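Local coordinates for protein translation initiation factor eIF2B subunit delta (Schizosaccharomyces pombe, PDB 5B04) that serves as a subunit of the eIF2B complex, which catalyses exchange of GDP for GTP on the gamma subunit of initiation factor eIF2, at residues Val258-Thr262 / Asp282-Ala287. Numbering follows the deposited sequence.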
loop_
_atom_site.group_PDB
_atom_site.type_symbol
_atom_site.label_atom_id
_atom_site.label_comp_id
_atom_site.label_asym_id
_atom_site.label_seq_id
_atom_site.Cartn_x
_atom_site.Cartn_y
_atom_site.Cartn_z
ATOM N N VAL G 258 -5.157 -26.670 -24.682
ATOM C CA VAL G 258 -5.210 -25.970 -25.961
ATOM C C VAL G 258 -6.633 -25.886 -26.522
ATOM O O VAL G 258 -7.082 -24.806 -26.901
ATOM C CB VAL G 258 -4.287 -26.635 -27.004
ATOM C CG1 VAL G 258 -4.583 -26.094 -28.391
ATOM C CG2 VAL G 258 -2.825 -26.396 -26.652
ATOM N N GLN G 259 -7.341 -27.013 -26.561
ATOM C CA GLN G 259 -8.684 -27.037 -27.137
ATOM C C GLN G 259 -9.696 -26.381 -26.205
ATOM O O GLN G 259 -10.689 -25.800 -26.655
ATOM C CB GLN G 259 -9.116 -28.471 -27.484
ATOM C CG GLN G 259 -9.649 -29.354 -26.352
ATOM C CD GLN G 259 -9.793 -30.806 -26.800
ATOM O OE1 GLN G 259 -9.157 -31.227 -27.764
ATOM N NE2 GLN G 259 -10.652 -31.562 -26.122
ATOM N N ALA G 260 -9.432 -26.465 -24.906
ATOM C CA ALA G 260 -10.250 -25.790 -23.913
ATOM C C ALA G 260 -10.127 -24.279 -24.073
ATOM O O ALA G 260 -11.114 -23.551 -23.975
ATOM C CB ALA G 260 -9.841 -26.221 -22.515
ATOM N N ALA G 261 -8.907 -23.819 -24.328
ATOM C CA ALA G 261 -8.639 -22.396 -24.480
ATOM C C ALA G 261 -9.064 -21.873 -25.851
ATOM O O ALA G 261 -9.549 -20.748 -25.969
ATOM C CB ALA G 261 -7.163 -22.113 -24.246
ATOM N N THR G 262 -8.879 -22.696 -26.879
ATOM C CA THR G 262 -9.164 -22.296 -28.254
ATOM C C THR G 262 -10.639 -21.959 -28.464
ATOM O O THR G 262 -10.974 -21.026 -29.192
ATOM C CB THR G 262 -8.757 -23.399 -29.253
ATOM O OG1 THR G 262 -7.378 -23.733 -29.058
ATOM C CG2 THR G 262 -8.963 -22.934 -30.687
ATOM N N ASP G 282 0.854 -22.689 -28.779
ATOM C CA ASP G 282 0.115 -23.833 -29.298
ATOM C C ASP G 282 -1.369 -23.513 -29.434
ATOM O O ASP G 282 -2.018 -23.948 -30.382
ATOM C CB ASP G 282 0.309 -25.056 -28.400
ATOM C CG ASP G 282 1.667 -25.703 -28.581
ATOM O OD1 ASP G 282 2.299 -25.477 -29.635
ATOM O OD2 ASP G 282 2.102 -26.443 -27.673
ATOM N N VAL G 283 -1.898 -22.748 -28.483
ATOM C CA VAL G 283 -3.301 -22.345 -28.511
ATOM C C VAL G 283 -3.596 -21.486 -29.736
ATOM O O VAL G 283 -4.576 -21.714 -30.445
ATOM C CB VAL G 283 -3.692 -21.566 -27.237
ATOM C CG1 VAL G 283 -5.086 -20.969 -27.380
ATOM C CG2 VAL G 283 -3.619 -22.470 -26.018
ATOM N N LEU G 284 -2.732 -20.507 -29.982
ATOM C CA LEU G 284 -2.911 -19.580 -31.094
ATOM C C LEU G 284 -2.756 -20.268 -32.446
ATOM O O LEU G 284 -3.579 -20.079 -33.342
ATOM C CB LEU G 284 -1.918 -18.421 -30.980
ATOM C CG LEU G 284 -2.120 -17.491 -29.784
ATOM C CD1 LEU G 284 -0.947 -16.536 -29.645
ATOM C CD2 LEU G 284 -3.427 -16.725 -29.922
ATOM N N ILE G 285 -1.695 -21.057 -32.588
ATOM C CA ILE G 285 -1.437 -21.788 -33.825
ATOM C C ILE G 285 -2.592 -22.728 -34.147
ATOM O O ILE G 285 -3.085 -22.758 -35.276
ATOM C CB ILE G 285 -0.125 -22.592 -33.743
ATOM C CG1 ILE G 285 1.075 -21.645 -33.714
ATOM C CG2 ILE G 285 -0.008 -23.548 -34.920
ATOM C CD1 ILE G 285 2.408 -22.351 -33.601
ATOM N N HIS G 286 -3.023 -23.484 -33.143
ATOM C CA HIS G 286 -4.170 -24.374 -33.276
ATOM C C HIS G 286 -5.413 -23.597 -33.696
ATOM O O HIS G 286 -6.183 -24.055 -34.535
ATOM C CB HIS G 286 -4.425 -25.112 -31.960
ATOM C CG HIS G 286 -5.625 -26.006 -31.981
ATOM N ND1 HIS G 286 -6.892 -25.558 -31.679
ATOM C CD2 HIS G 286 -5.747 -27.327 -32.253
ATOM C CE1 HIS G 286 -7.746 -26.563 -31.771
ATOM N NE2 HIS G 286 -7.077 -27.647 -32.119
ATOM N N ALA G 287 -5.584 -22.411 -33.121
ATOM C CA ALA G 287 -6.764 -21.589 -33.373
ATOM C C ALA G 287 -6.902 -21.197 -34.844
ATOM O O ALA G 287 -8.001 -21.235 -35.396
ATOM C CB ALA G 287 -6.730 -20.347 -32.499
#
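V258 and V283 have the closest pair of CA atoms, 4.8 Å apart, between two helical segments, 258-262 and 282-287. The segment axes come within 9.0 Å and cross at -66°, and T262 faces A287 one turn further along each helix.

V258 sends its two methyls to different partners. CG1, anti to the backbone N, lies over one face of the H286 imidazole, 4.1 Å from the ring centroid and 29° off its normal, which meets the geometry of a CH-pi contact. CG2 rests against the CB of D282 and the CG2 of V283. The other branch of V283, CG1, packs on the CB of A261 at 3.9 Å, so this valine spans V258 and A261, one turn of the opposing helix.

T262 crosses H286 at about a right angle. Its CG2 meets the ring edge in plane, 3.5 Å from H286 ND1, and also reaches the CA of A287. OG1 of T262 accepts a weak hydrogen bond from H286 ND1 (3.2 Å), bent to 125° at the hydrogen and oblique to the ring. Replacing H286 with an alanine would probably leave T262 OG1 without this donor and uncover V258 CG1 where the ring now lies against it.

Beyond the segments, I265 touches both V283 and A287, and L284 lies on F294 and V296 of strand 294-300. The contact thus joins the end of the long helix 231-262 to helix 278-289, which connects parallel strands 269-274 and 294-300 as the crossover of a beta-alpha-beta unit in the Rossmann-like domain of the eIF2B alpha/beta/delta family.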